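Local atomic coordinates of proteasome accessory factor B/C (PafBC) (Paenarthrobacter aurescens, PDB entry 6SJ9), a protein that regulates transcription in the bacterial DNA damage response, probably by binding DNA through its winged helix-turn-helix domains. Residues L9-A14 and R44-D49; P325-E330 and G615-V620; A350-L355 and L385-C390; L365-V370 and I376-L381; C589-R594 and A609-G614. One frame throughout, in Å; residues are numbered along the deposited sequence.

Interaction 1. Residues L9-A14 and R44-D49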
# COMPACT_ATOMS: atom_id res chain seq x y z
N LEU A 9 -16.88 10.78 -16.24
CA LEU A 9 -15.68 11.44 -15.73
C LEU A 9 -15.47 12.79 -16.40
O LEU A 9 -15.29 13.81 -15.72
CB LEU A 9 -14.45 10.54 -15.90
CG LEU A 9 -14.51 9.26 -15.06
CD1 LEU A 9 -13.51 8.13 -15.42
CD2 LEU A 9 -14.34 9.63 -13.56
N ASN A 10 -15.57 12.83 -17.73
CA ASN A 10 -15.42 14.07 -18.49
C ASN A 10 -16.51 15.08 -18.13
O ASN A 10 -16.24 16.29 -18.02
CB ASN A 10 -15.46 13.76 -20.00
CG ASN A 10 -14.23 12.97 -20.49
OD1 ASN A 10 -13.12 13.14 -19.99
ND2 ASN A 10 -14.45 12.07 -21.44
N LEU A 11 -17.76 14.62 -17.97
CA LEU A 11 -18.83 15.54 -17.59
C LEU A 11 -18.52 16.14 -16.23
O LEU A 11 -18.59 17.36 -16.05
CB LEU A 11 -20.20 14.82 -17.59
CG LEU A 11 -21.43 15.61 -17.11
CD1 LEU A 11 -21.61 16.86 -17.94
CD2 LEU A 11 -22.69 14.77 -17.16
N LEU A 12 -18.11 15.30 -15.28
CA LEU A 12 -17.83 15.79 -13.94
C LEU A 12 -16.72 16.84 -13.96
O LEU A 12 -16.83 17.89 -13.31
CB LEU A 12 -17.47 14.61 -13.03
CG LEU A 12 -16.82 14.90 -11.67
CD1 LEU A 12 -17.73 15.73 -10.79
CD2 LEU A 12 -16.40 13.57 -10.94
N LEU A 13 -15.67 16.61 -14.75
CA LEU A 13 -14.58 17.59 -14.77
C LEU A 13 -14.98 18.89 -15.44
O LEU A 13 -14.65 19.96 -14.95
CB LEU A 13 -13.35 17.00 -15.47
CG LEU A 13 -12.80 15.86 -14.63
CD1 LEU A 13 -11.72 15.15 -15.37
CD2 LEU A 13 -12.28 16.43 -13.32
N ALA A 14 -15.76 18.81 -16.52
CA ALA A 14 -16.20 20.02 -17.21
C ALA A 14 -17.05 20.90 -16.31
O ALA A 14 -16.95 22.14 -16.35
CB ALA A 14 -17.00 19.63 -18.47
N ARG A 44 -31.67 13.30 -23.55
CA ARG A 44 -32.01 12.34 -22.50
C ARG A 44 -30.77 11.67 -21.92
O ARG A 44 -30.71 11.40 -20.72
CB ARG A 44 -33.04 11.30 -22.98
CG ARG A 44 -33.12 10.96 -24.46
CD ARG A 44 -34.30 9.95 -24.64
NE ARG A 44 -34.35 9.38 -25.99
CZ ARG A 44 -35.12 9.83 -26.97
NH1 ARG A 44 -35.93 10.87 -26.77
NH2 ARG A 44 -35.08 9.25 -28.16
N MSE A 45 -29.77 11.38 -22.75
CA MSE A 45 -28.54 10.79 -22.22
C MSE A 45 -27.83 11.77 -21.27
O MSE A 45 -27.18 11.37 -20.31
CB MSE A 45 -27.62 10.38 -23.36
CG MSE A 45 -26.37 9.62 -22.93
SE MSE A 45 -24.94 9.90 -24.26
CE MSE A 45 -26.08 10.02 -25.87
N PHE A 46 -27.96 13.07 -21.56
CA PHE A 46 -27.49 14.10 -20.64
C PHE A 46 -28.26 14.04 -19.33
O PHE A 46 -27.66 14.04 -18.25
CB PHE A 46 -27.63 15.46 -21.30
CG PHE A 46 -27.17 16.60 -20.44
CD1 PHE A 46 -25.85 16.70 -20.04
CD2 PHE A 46 -28.07 17.59 -20.05
CE1 PHE A 46 -25.43 17.75 -19.25
CE2 PHE A 46 -27.65 18.65 -19.27
CZ PHE A 46 -26.33 18.73 -18.87
N GLU A 47 -29.60 13.98 -19.41
CA GLU A 47 -30.43 13.86 -18.21
C GLU A 47 -30.08 12.61 -17.42
O GLU A 47 -30.07 12.64 -16.19
CB GLU A 47 -31.91 13.83 -18.60
CG GLU A 47 -32.52 15.14 -19.12
CD GLU A 47 -32.49 16.30 -18.13
OE1 GLU A 47 -32.23 17.44 -18.57
OE2 GLU A 47 -32.69 16.08 -16.91
N ARG A 48 -29.79 11.50 -18.10
CA ARG A 48 -29.38 10.28 -17.39
C ARG A 48 -28.04 10.45 -16.69
O ARG A 48 -27.84 9.96 -15.57
CB ARG A 48 -29.30 9.09 -18.35
CG ARG A 48 -30.62 8.57 -18.88
CD ARG A 48 -30.41 7.16 -19.40
NE ARG A 48 -29.42 7.10 -20.47
CZ ARG A 48 -29.71 7.31 -21.75
NH1 ARG A 48 -30.95 7.58 -22.12
NH2 ARG A 48 -28.76 7.24 -22.67
N ASP A 49 -27.11 11.17 -17.33
CA ASP A 49 -25.81 11.36 -16.70
C ASP A 49 -25.93 12.26 -15.48
O ASP A 49 -25.30 11.99 -14.46
CB ASP A 49 -24.84 11.95 -17.70
CG ASP A 49 -24.45 10.97 -18.78
OD1 ASP A 49 -24.63 9.75 -18.61
OD2 ASP A 49 -23.95 11.44 -19.81
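Leu-11 on helix 2-17 faces Asp-49 on helix 39-55, and their CA atoms, 8.2 Å apart, are the closest CA pair of the two segments. The contact is small and rests on Leu-11, whose CB points at the other helix. Its CG stands anti to the backbone N (chi1 175°), a torsion that directs the branch across to helix 39-55. CD2 presses on the CB methylene of Asp-49 at 3.6 Å. CD1 lies at the edge of the Phe-46 ring, near the ring plane, 4.1 Å from CE1; the leucine and phenylalanine side chains cross at about a right angle. Elsewhere on its surface the same ring meets Tyr-79 edge-to-face and touches Leu-27 of helix 24-31. Leu-11 itself packs on Tyr-32. Together the helices form part of the N-terminal winged helix-turn-helix, in which helix 39-55 probably occupies the recognition-helix position. The carboxylate of Asp-49 works beyond the two segments: OD2 is hydrogen-bonded to Tyr-32 OH and paired with Arg-7 NE, a residue of helix 2-17. A buried methyl thus packs beside a buried acid, whose ion pair with Arg-7 joins the same two helices and probably favours the charged form.

Interaction 2. Residues P325-E330 and G615-V620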
# COMPACT_ATOMS: atom_id res chain seq x y z
N PRO A 325 26.70 -12.61 16.73
CA PRO A 325 27.56 -13.22 15.72
C PRO A 325 26.75 -13.64 14.49
O PRO A 325 25.55 -13.89 14.56
CB PRO A 325 28.17 -14.42 16.45
CG PRO A 325 27.13 -14.77 17.52
CD PRO A 325 26.50 -13.47 17.91
N LEU A 326 27.47 -13.81 13.38
CA LEU A 326 26.86 -14.06 12.08
C LEU A 326 26.49 -15.53 11.98
O LEU A 326 27.34 -16.39 12.24
CB LEU A 326 27.82 -13.70 10.95
CG LEU A 326 28.36 -12.27 10.81
CD1 LEU A 326 29.43 -12.20 9.74
CD2 LEU A 326 27.26 -11.28 10.54
N PRO A 327 25.26 -15.86 11.60
CA PRO A 327 24.93 -17.25 11.31
C PRO A 327 25.59 -17.67 10.01
O PRO A 327 26.08 -16.82 9.25
CB PRO A 327 23.39 -17.21 11.18
CG PRO A 327 23.15 -15.90 10.58
CD PRO A 327 24.15 -14.96 11.25
N PRO A 328 25.66 -18.98 9.73
CA PRO A 328 26.23 -19.40 8.45
C PRO A 328 25.22 -19.14 7.34
O PRO A 328 24.02 -19.37 7.48
CB PRO A 328 26.48 -20.90 8.63
CG PRO A 328 25.97 -21.26 10.02
CD PRO A 328 25.12 -20.12 10.50
N LEU A 329 25.74 -18.68 6.21
CA LEU A 329 24.92 -18.33 5.07
C LEU A 329 24.60 -19.57 4.23
O LEU A 329 24.95 -19.66 3.06
CB LEU A 329 25.70 -17.33 4.24
CG LEU A 329 25.65 -15.97 4.90
CD1 LEU A 329 26.73 -15.09 4.32
CD2 LEU A 329 24.28 -15.43 4.67
N GLU A 330 23.87 -20.49 4.83
CA GLU A 330 23.55 -21.77 4.19
C GLU A 330 22.09 -21.75 3.76
O GLU A 330 21.19 -21.75 4.61
CB GLU A 330 23.85 -22.96 5.10
CG GLU A 330 25.34 -23.33 5.19
CD GLU A 330 25.66 -24.26 6.36
OE1 GLU A 330 26.01 -23.76 7.45
OE2 GLU A 330 25.55 -25.49 6.20
N GLY A 615 13.63 -18.01 13.55
CA GLY A 615 14.11 -16.95 12.69
C GLY A 615 14.40 -17.48 11.30
O GLY A 615 14.14 -18.64 10.99
N LEU A 616 14.97 -16.62 10.46
CA LEU A 616 15.35 -17.12 9.15
C LEU A 616 16.35 -16.19 8.47
O LEU A 616 16.40 -15.00 8.77
CB LEU A 616 14.16 -17.31 8.21
CG LEU A 616 13.24 -16.13 7.94
CD1 LEU A 616 12.58 -16.29 6.62
CD2 LEU A 616 12.18 -16.13 8.98
N LEU A 617 17.16 -16.78 7.60
CA LEU A 617 17.90 -16.03 6.60
C LEU A 617 17.00 -15.73 5.43
O LEU A 617 16.19 -16.57 5.01
CB LEU A 617 19.10 -16.81 6.08
CG LEU A 617 20.15 -17.33 7.06
CD1 LEU A 617 21.27 -18.04 6.27
CD2 LEU A 617 20.72 -16.22 7.94
N ALA A 618 17.17 -14.56 4.85
CA ALA A 618 16.32 -14.17 3.73
C ALA A 618 17.10 -13.29 2.77
O ALA A 618 17.63 -12.25 3.16
CB ALA A 618 15.07 -13.46 4.22
N GLU A 619 17.18 -13.73 1.54
CA GLU A 619 17.79 -12.98 0.47
C GLU A 619 16.70 -12.19 -0.26
O GLU A 619 15.77 -12.79 -0.80
CB GLU A 619 18.47 -13.98 -0.46
CG GLU A 619 19.38 -13.45 -1.49
CD GLU A 619 19.99 -14.58 -2.27
OE1 GLU A 619 21.13 -14.97 -1.96
OE2 GLU A 619 19.27 -15.12 -3.14
N VAL A 620 16.77 -10.86 -0.23
CA VAL A 620 15.72 -10.02 -0.81
C VAL A 620 16.34 -8.98 -1.74
O VAL A 620 17.46 -8.52 -1.53
CB VAL A 620 14.87 -9.32 0.30
CG1 VAL A 620 14.25 -10.35 1.23
CG2 VAL A 620 15.69 -8.38 1.08
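The loop between helix 305-323 and helix 346-360 crosses a face of the second WCX domain's sheet here, where Leu-617 meets Pro-327, Pro-328, Leu-329 and Glu-330. Leu-617, on strand 616-622, is the buried side chain of an otherwise exposed contact. Its CB points at the loop, and its two methyls touch different parts of it. CD2 lies 3.6 Å from Pro-327 CG, the proline ring and the leucine sliding past each other in opposite directions. CD1 pushes into a bend of the loop backbone: it is 3.3 Å from Pro-328 O, 3.9 Å from Leu-329 CA and 3.9 Å from Glu-330 N. That bend is an inverse gamma turn centred on Leu-329, closed by a weak bond of 2.9 Å from Glu-330 N to Pro-328 O; the methyl lies beside both atoms of that bond. Leu-329 adds a looser touch from CD2 to the same Leu-617 CD1. Around this point the loop also spans neighbouring strands: Pro-327 lies on Glu-591 and Leu-329 on Cys-589 of strand 586-592, while Leu-326 reaches Arg-640 and Leu-642 of strand 639-643. The sheet has the strand order of a ferredoxin-like fold; Leu-616 and Ala-618, the residues flanking Leu-617 in its strand, touch Ala-600 of helix 599-602.

Interaction 3. Residues A350-L355 and L385-C390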
# COMPACT_ATOMS: atom_id res chain seq x y z
N ALA A 350 -6.77 -9.11 -9.24
CA ALA A 350 -8.16 -9.23 -9.64
C ALA A 350 -8.93 -10.04 -8.60
O ALA A 350 -10.05 -9.68 -8.25
CB ALA A 350 -8.28 -9.90 -11.01
N ARG A 351 -8.34 -11.12 -8.09
CA ARG A 351 -9.02 -11.90 -7.06
C ARG A 351 -9.26 -11.06 -5.80
O ARG A 351 -10.34 -11.12 -5.21
CB ARG A 351 -8.22 -13.17 -6.75
CG ARG A 351 -8.82 -14.03 -5.62
CD ARG A 351 -8.14 -15.38 -5.53
NE ARG A 351 -6.77 -15.25 -5.00
CZ ARG A 351 -5.66 -15.53 -5.68
NH1 ARG A 351 -5.75 -15.98 -6.93
NH2 ARG A 351 -4.47 -15.38 -5.11
N MSE A 352 -8.28 -10.30 -5.37
CA MSE A 352 -8.45 -9.44 -4.18
C MSE A 352 -9.57 -8.46 -4.37
O MSE A 352 -10.29 -8.23 -3.40
CB MSE A 352 -7.17 -8.66 -3.78
CG MSE A 352 -6.15 -9.55 -3.17
SE MSE A 352 -4.35 -8.76 -2.76
CE MSE A 352 -3.75 -8.45 -4.57
N LEU A 353 -9.75 -7.89 -5.57
CA LEU A 353 -10.91 -7.05 -5.77
C LEU A 353 -12.20 -7.84 -5.54
O LEU A 353 -13.18 -7.29 -5.01
CB LEU A 353 -10.90 -6.45 -7.18
CG LEU A 353 -9.83 -5.38 -7.39
CD1 LEU A 353 -9.84 -5.01 -8.82
CD2 LEU A 353 -10.11 -4.16 -6.50
N GLN A 354 -12.23 -9.11 -5.96
CA GLN A 354 -13.41 -9.96 -5.86
C GLN A 354 -13.62 -10.48 -4.45
O GLN A 354 -14.66 -11.07 -4.17
CB GLN A 354 -13.29 -11.13 -6.84
CG GLN A 354 -13.52 -10.72 -8.27
CD GLN A 354 -12.99 -11.74 -9.26
OE1 GLN A 354 -12.94 -12.93 -8.98
NE2 GLN A 354 -12.50 -11.25 -10.39
N LEU A 355 -12.64 -10.31 -3.57
CA LEU A 355 -12.87 -10.61 -2.17
C LEU A 355 -13.74 -9.52 -1.53
O LEU A 355 -14.47 -9.81 -0.58
CB LEU A 355 -11.55 -10.72 -1.41
CG LEU A 355 -10.56 -11.77 -1.92
CD1 LEU A 355 -9.35 -11.85 -0.96
CD2 LEU A 355 -11.24 -13.12 -1.98
N LEU A 385 -5.60 -11.93 1.93
CA LEU A 385 -6.26 -11.00 2.83
C LEU A 385 -5.24 -10.20 3.62
O LEU A 385 -5.48 -9.03 3.90
CB LEU A 385 -7.23 -11.73 3.77
CG LEU A 385 -8.46 -12.30 3.08
CD1 LEU A 385 -9.26 -13.24 3.94
CD2 LEU A 385 -9.36 -11.14 2.68
N LYS A 386 -4.12 -10.83 4.02
CA LYS A 386 -3.08 -10.08 4.74
C LYS A 386 -2.51 -8.96 3.86
O LYS A 386 -2.23 -7.87 4.34
CB LYS A 386 -1.95 -11.02 5.20
CG LYS A 386 -2.34 -11.92 6.45
CD LYS A 386 -1.36 -13.14 6.59
CE LYS A 386 0.16 -12.75 6.58
NZ LYS A 386 1.01 -14.02 6.52
N ILE A 387 -2.30 -9.23 2.56
CA ILE A 387 -1.84 -8.17 1.67
C ILE A 387 -2.87 -7.06 1.61
O ILE A 387 -2.53 -5.87 1.68
CB ILE A 387 -1.59 -8.73 0.25
CG1 ILE A 387 -0.38 -9.66 0.27
CG2 ILE A 387 -1.34 -7.53 -0.74
CD1 ILE A 387 -0.37 -10.63 -0.87
N LEU A 388 -4.15 -7.43 1.51
CA LEU A 388 -5.19 -6.45 1.28
C LEU A 388 -5.49 -5.61 2.53
O LEU A 388 -5.57 -4.37 2.46
CB LEU A 388 -6.49 -7.15 0.81
CG LEU A 388 -7.71 -6.24 0.62
CD1 LEU A 388 -7.40 -5.30 -0.54
CD2 LEU A 388 -9.00 -7.02 0.29
N ILE A 389 -5.69 -6.25 3.69
CA ILE A 389 -6.24 -5.53 4.84
C ILE A 389 -5.36 -5.57 6.07
O ILE A 389 -5.77 -5.03 7.10
CB ILE A 389 -7.64 -6.06 5.22
CG1 ILE A 389 -7.54 -7.51 5.68
CG2 ILE A 389 -8.67 -5.91 4.17
CD1 ILE A 389 -8.85 -8.03 6.22
N CYS A 390 -4.22 -6.25 6.03
CA CYS A 390 -3.31 -6.33 7.18
C CYS A 390 -1.97 -5.70 6.87
O CYS A 390 -0.94 -6.08 7.45
CB CYS A 390 -3.10 -7.80 7.63
SG CYS A 390 -4.66 -8.70 7.94
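Apolar contacts join Met-352 and Leu-355 of helix 346-360 to Leu-385, Ile-387 and Leu-388 of helix 378-389. The short helical segments cross at -73°, their axes 10.6 Å apart at closest approach, with Met-352 and Leu-388 nearest by CA. Met-352 is a selenomethionine: chi1 of -73° and an extended chi2 (173°) carry SE to 3.8 Å from Ile-387 CG2 and 4.1 Å from Ile-387 CB, at about a right angle to the isoleucine, and the bend at chi3 turns only CE. Leu-388 passes on the backbone side of this residue, its CD2 4.1 Å from Met-352 O. One turn further along, Leu-355 meets Leu-385 methyl to methyl, CD1 to CD2, at 3.7 Å. Leu-359 continues the row, touching both Leu-385 and Leu-388. Polar interactions stay at the margin. Arg-351 NE makes a salt bridge with Asp-384, again between these two helices, while Lys-386 NZ turns outward to Asp-151 and Ile-387 O receives Gln-106 NE2. Phe-374 of helix 367-374 also touches Leu-355. Three helices thus share one apolar core, the first and third meeting steeply, as in the trihelical core of a helix-turn-helix domain.

Interaction 4. Residues L365-V370 and I376-L381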
# COMPACT_ATOMS: atom_id res chain seq x y z
N LEU A 365 -16.89 -13.10 4.91
CA LEU A 365 -16.05 -13.91 4.05
C LEU A 365 -15.72 -15.16 4.86
O LEU A 365 -15.01 -15.06 5.87
CB LEU A 365 -14.78 -13.13 3.66
CG LEU A 365 -13.96 -13.80 2.52
CD1 LEU A 365 -12.99 -12.81 1.90
CD2 LEU A 365 -13.20 -15.00 3.02
N HIS A 366 -16.26 -16.32 4.44
CA HIS A 366 -15.93 -17.59 5.08
C HIS A 366 -14.73 -18.22 4.37
O HIS A 366 -14.81 -18.60 3.20
CB HIS A 366 -17.14 -18.54 5.10
CG HIS A 366 -18.18 -18.11 6.08
ND1 HIS A 366 -18.14 -18.49 7.40
CD2 HIS A 366 -19.24 -17.28 5.95
CE1 HIS A 366 -19.15 -17.94 8.05
NE2 HIS A 366 -19.84 -17.21 7.19
N ILE A 367 -13.63 -18.30 5.08
CA ILE A 367 -12.36 -18.48 4.39
C ILE A 367 -12.33 -19.80 3.61
O ILE A 367 -12.00 -19.81 2.41
CB ILE A 367 -11.19 -18.37 5.37
CG1 ILE A 367 -11.00 -16.89 5.71
CG2 ILE A 367 -9.89 -18.86 4.70
CD1 ILE A 367 -10.12 -16.67 6.89
N GLN A 368 -12.69 -20.92 4.27
CA GLN A 368 -12.53 -22.22 3.57
C GLN A 368 -13.38 -22.27 2.32
O GLN A 368 -12.93 -22.67 1.24
CB GLN A 368 -12.89 -23.41 4.44
CG GLN A 368 -12.52 -24.78 3.73
CD GLN A 368 -10.99 -24.86 3.46
OE1 GLN A 368 -10.19 -24.80 4.40
NE2 GLN A 368 -10.59 -24.97 2.20
N GLU A 369 -14.62 -21.83 2.45
CA GLU A 369 -15.57 -21.86 1.34
C GLU A 369 -15.16 -20.92 0.23
O GLU A 369 -15.35 -21.21 -0.95
CB GLU A 369 -16.94 -21.55 1.90
CG GLU A 369 -18.01 -21.27 0.92
CD GLU A 369 -19.29 -20.91 1.66
OE1 GLU A 369 -19.99 -19.95 1.26
OE2 GLU A 369 -19.57 -21.62 2.66
N VAL A 370 -14.59 -19.77 0.57
CA VAL A 370 -14.23 -18.87 -0.50
C VAL A 370 -12.92 -19.32 -1.16
O VAL A 370 -12.77 -19.20 -2.38
CB VAL A 370 -14.16 -17.43 0.04
CG1 VAL A 370 -13.49 -16.50 -0.95
CG2 VAL A 370 -15.62 -16.92 0.28
N ILE A 376 -8.04 -22.11 -4.66
CA ILE A 376 -6.75 -21.94 -4.02
C ILE A 376 -6.82 -22.49 -2.61
O ILE A 376 -7.90 -22.75 -2.08
CB ILE A 376 -6.31 -20.45 -4.00
CG1 ILE A 376 -7.38 -19.60 -3.28
CG2 ILE A 376 -6.08 -19.98 -5.44
CD1 ILE A 376 -7.02 -18.13 -3.02
N SER A 377 -5.65 -22.66 -2.01
CA SER A 377 -5.62 -23.18 -0.66
C SER A 377 -6.13 -22.14 0.35
O SER A 377 -6.15 -20.93 0.11
CB SER A 377 -4.19 -23.61 -0.30
OG SER A 377 -3.33 -22.51 -0.07
N ARG A 378 -6.50 -22.65 1.53
CA ARG A 378 -6.86 -21.79 2.65
C ARG A 378 -5.76 -20.79 2.94
O ARG A 378 -6.02 -19.59 3.09
CB ARG A 378 -7.12 -22.69 3.88
CG ARG A 378 -7.55 -21.95 5.13
CD ARG A 378 -7.63 -22.85 6.40
NE ARG A 378 -7.51 -22.01 7.60
CZ ARG A 378 -6.36 -21.78 8.22
NH1 ARG A 378 -5.23 -22.35 7.78
NH2 ARG A 378 -6.33 -20.98 9.29
N LYS A 379 -4.51 -21.26 2.98
CA LYS A 379 -3.40 -20.38 3.33
C LYS A 379 -3.13 -19.34 2.25
O LYS A 379 -2.70 -18.22 2.54
CB LYS A 379 -2.13 -21.20 3.54
CG LYS A 379 -2.06 -21.93 4.86
CD LYS A 379 -1.62 -20.97 5.91
CE LYS A 379 -0.25 -21.34 6.36
NZ LYS A 379 -0.27 -22.32 7.46
N ALA A 380 -3.32 -19.72 0.99
CA ALA A 380 -3.17 -18.75 -0.08
C ALA A 380 -4.21 -17.66 0.06
O ALA A 380 -3.92 -16.48 -0.15
CB ALA A 380 -3.30 -19.46 -1.46
N LEU A 381 -5.46 -18.04 0.40
CA LEU A 381 -6.49 -17.02 0.58
C LEU A 381 -6.18 -16.09 1.76
O LEU A 381 -6.33 -14.87 1.65
CB LEU A 381 -7.85 -17.68 0.74
CG LEU A 381 -8.96 -16.64 0.95
CD1 LEU A 381 -9.07 -15.75 -0.22
CD2 LEU A 381 -10.29 -17.31 1.12
O HOH W 1 -7.35 -25.35 1.69
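The carboxamide of Gln-368 and the guanidinium of Arg-378 are turned 33° from each other, but they meet through the arginine's methylenes: OE1 lies 3.8 Å from both CB and CD of Arg-378. The two residues belong to helices 367-374 and 378-389, the pair of the helix-turn-helix motif in the PafC domain. Their side chains cross at about a right angle, Gln-368 bent at chi2 (61°) and Arg-378 extended from CG to NE. The amide nitrogen turns elsewhere, bonding to Asp-372 OD1. NE2 also donates, weakly, to a water that accepts a bond of 2.8 Å from Arg-378 N, so the water bridges the starts of the two helices. Beneath the polar rim, the apolar side is organised by Leu-381, whose CD2 enters a recess between Leu-365, Ile-367 and Val-370. It lies 3.3 Å from Ile-367 O, 3.9 Å from Val-370 CG1 and likewise 3.9 Å from Ile-367 CG2; Ile-367 CG2 also touches Arg-378 CG. Phe-358 of helix 346-360 packs on Leu-365 and Val-370. Arg-378 touches Val-154 and His-158, so the start of this probable recognition helix packs against helix 147-159. It is N-capped by Ser-377, whose OG accepts from Ala-380 N at 3.0 Å with an N-H...O angle of 156°.

Interaction 5. Residues C589-R594 and A609-G614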
# COMPACT_ATOMS: atom_id res chain seq x y z
N CYS A 589 21.24 -9.92 1.82
CA CYS A 589 20.97 -11.08 2.65
C CYS A 589 20.71 -10.59 4.07
O CYS A 589 21.53 -9.86 4.63
CB CYS A 589 22.16 -12.05 2.61
SG CYS A 589 21.84 -13.52 3.54
N LEU A 590 19.54 -10.94 4.62
CA LEU A 590 19.05 -10.50 5.92
C LEU A 590 19.02 -11.68 6.87
O LEU A 590 18.82 -12.81 6.44
CB LEU A 590 17.61 -9.93 5.84
CG LEU A 590 17.30 -8.78 4.92
CD1 LEU A 590 15.79 -8.43 4.91
CD2 LEU A 590 18.15 -7.58 5.24
N GLU A 591 19.16 -11.40 8.17
CA GLU A 591 18.68 -12.30 9.21
C GLU A 591 17.45 -11.67 9.86
O GLU A 591 17.46 -10.49 10.21
CB GLU A 591 19.72 -12.60 10.27
CG GLU A 591 19.16 -13.54 11.36
CD GLU A 591 20.19 -13.94 12.40
OE1 GLU A 591 21.36 -13.52 12.27
OE2 GLU A 591 19.84 -14.65 13.36
N LEU A 592 16.40 -12.47 10.01
CA LEU A 592 15.14 -12.08 10.62
C LEU A 592 14.93 -12.88 11.90
O LEU A 592 15.20 -14.08 11.93
CB LEU A 592 13.97 -12.35 9.65
CG LEU A 592 14.06 -11.68 8.26
CD1 LEU A 592 12.94 -12.10 7.36
CD2 LEU A 592 14.10 -10.16 8.36
N THR A 593 14.43 -12.22 12.93
CA THR A 593 13.92 -12.92 14.10
C THR A 593 12.55 -13.55 13.81
O THR A 593 11.90 -13.21 12.82
CB THR A 593 13.78 -11.97 15.27
OG1 THR A 593 12.78 -10.99 14.94
CG2 THR A 593 15.13 -11.26 15.59
N ARG A 594 12.12 -14.47 14.68
CA ARG A 594 10.80 -15.07 14.54
C ARG A 594 9.72 -14.00 14.56
O ARG A 594 8.83 -13.98 13.70
CB ARG A 594 10.54 -16.08 15.66
CG ARG A 594 9.22 -16.80 15.43
CD ARG A 594 8.79 -17.81 16.50
NE ARG A 594 7.79 -18.68 15.87
CZ ARG A 594 6.49 -18.40 15.74
NH1 ARG A 594 5.97 -17.28 16.24
NH2 ARG A 594 5.69 -19.26 15.10
N ALA A 609 16.19 -19.42 4.54
CA ALA A 609 16.72 -20.59 5.23
C ALA A 609 16.23 -20.53 6.66
O ALA A 609 16.51 -19.56 7.37
CB ALA A 609 18.25 -20.61 5.20
N PRO A 610 15.55 -21.55 7.16
CA PRO A 610 15.11 -21.51 8.55
C PRO A 610 16.29 -21.61 9.50
O PRO A 610 17.31 -22.23 9.21
CB PRO A 610 14.18 -22.73 8.66
CG PRO A 610 14.75 -23.68 7.66
CD PRO A 610 15.18 -22.81 6.50
N LEU A 611 16.14 -20.91 10.62
CA LEU A 611 17.11 -20.85 11.70
C LEU A 611 16.52 -21.47 12.96
O LEU A 611 15.30 -21.64 13.06
CB LEU A 611 17.52 -19.39 11.95
CG LEU A 611 18.30 -18.82 10.77
CD1 LEU A 611 18.62 -17.35 10.99
CD2 LEU A 611 19.55 -19.60 10.50
N PRO A 612 17.36 -21.85 13.94
CA PRO A 612 16.89 -22.74 15.02
C PRO A 612 15.67 -22.25 15.78
O PRO A 612 14.77 -23.05 16.06
CB PRO A 612 18.11 -22.83 15.94
CG PRO A 612 19.26 -22.63 15.04
CD PRO A 612 18.82 -21.61 14.04
N ASP A 613 15.62 -20.96 16.14
CA ASP A 613 14.58 -20.45 17.03
C ASP A 613 13.42 -19.82 16.28
O ASP A 613 12.78 -18.91 16.81
CB ASP A 613 15.18 -19.45 18.01
CG ASP A 613 15.88 -20.13 19.17
OD1 ASP A 613 17.13 -20.18 19.14
OD2 ASP A 613 15.20 -20.65 20.09
N GLY A 614 13.13 -20.26 15.06
CA GLY A 614 12.04 -19.72 14.29
C GLY A 614 12.38 -18.48 13.49
O GLY A 614 11.50 -17.96 12.78
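The carbonyl oxygen of Gly-614 is approached by three carbons of Arg-594. CA makes a CA-H...O contact with Gly-614 O at 3.5 Å, bent to 133° at the hydrogen, while CB and CG follow at 3.6 and 3.7 Å from the same oxygen. The arginine runs out extended, CG opposite its backbone N (chi1 -174°), past Gly-614, and its guanidinium ends beyond the contact. Gly-614 closes a type I turn that begins at Leu-611, its N bonded to Leu-611 O at 3.3 Å; its positive phi of 86° is readily accepted by glycine. Asp-613 O also brushes Arg-594 CB. At the start of the turn, Leu-611 CD1 rests on the side chain of Glu-591, 3.9 Å from CG and 3.8 Å from OE2. Glu-591 OE1 forms a long, weak ion pair with Arg-640. The turn links strands 607-610 and 616-622 of the ferredoxin-like WCX domain and leans over the end of strand 586-592, which itself pairs with 616-622. With one weak CH...O contact and aliphatic carbon against polar groups, the contact is a soft one: the polar hold on Arg-594 comes from Asp-152, ion-paired with NH1, while the turn keeps its own backbone bond.

From the N terminus, interaction 1 closes a loop within the first winged helix-turn-helix and stands alone, its centre about 59 Å from that of interaction 2 and on the opposite side of the chain's centre. Interaction 2 then closes a very long loop, bringing residues 325-330 onto a strand nearly 300 residues later. The other three nest inside it. Interaction 3 joins the first and third helices of the PafC helix-turn-helix domain, and interaction 4, nested within it, joins the second and third; they touch through Leu-355 and Leu-381. Interaction 5 follows later in series and shares the WCX sheet with interaction 2, where backbone pairing of Leu-590 with Ala-618 ties them together.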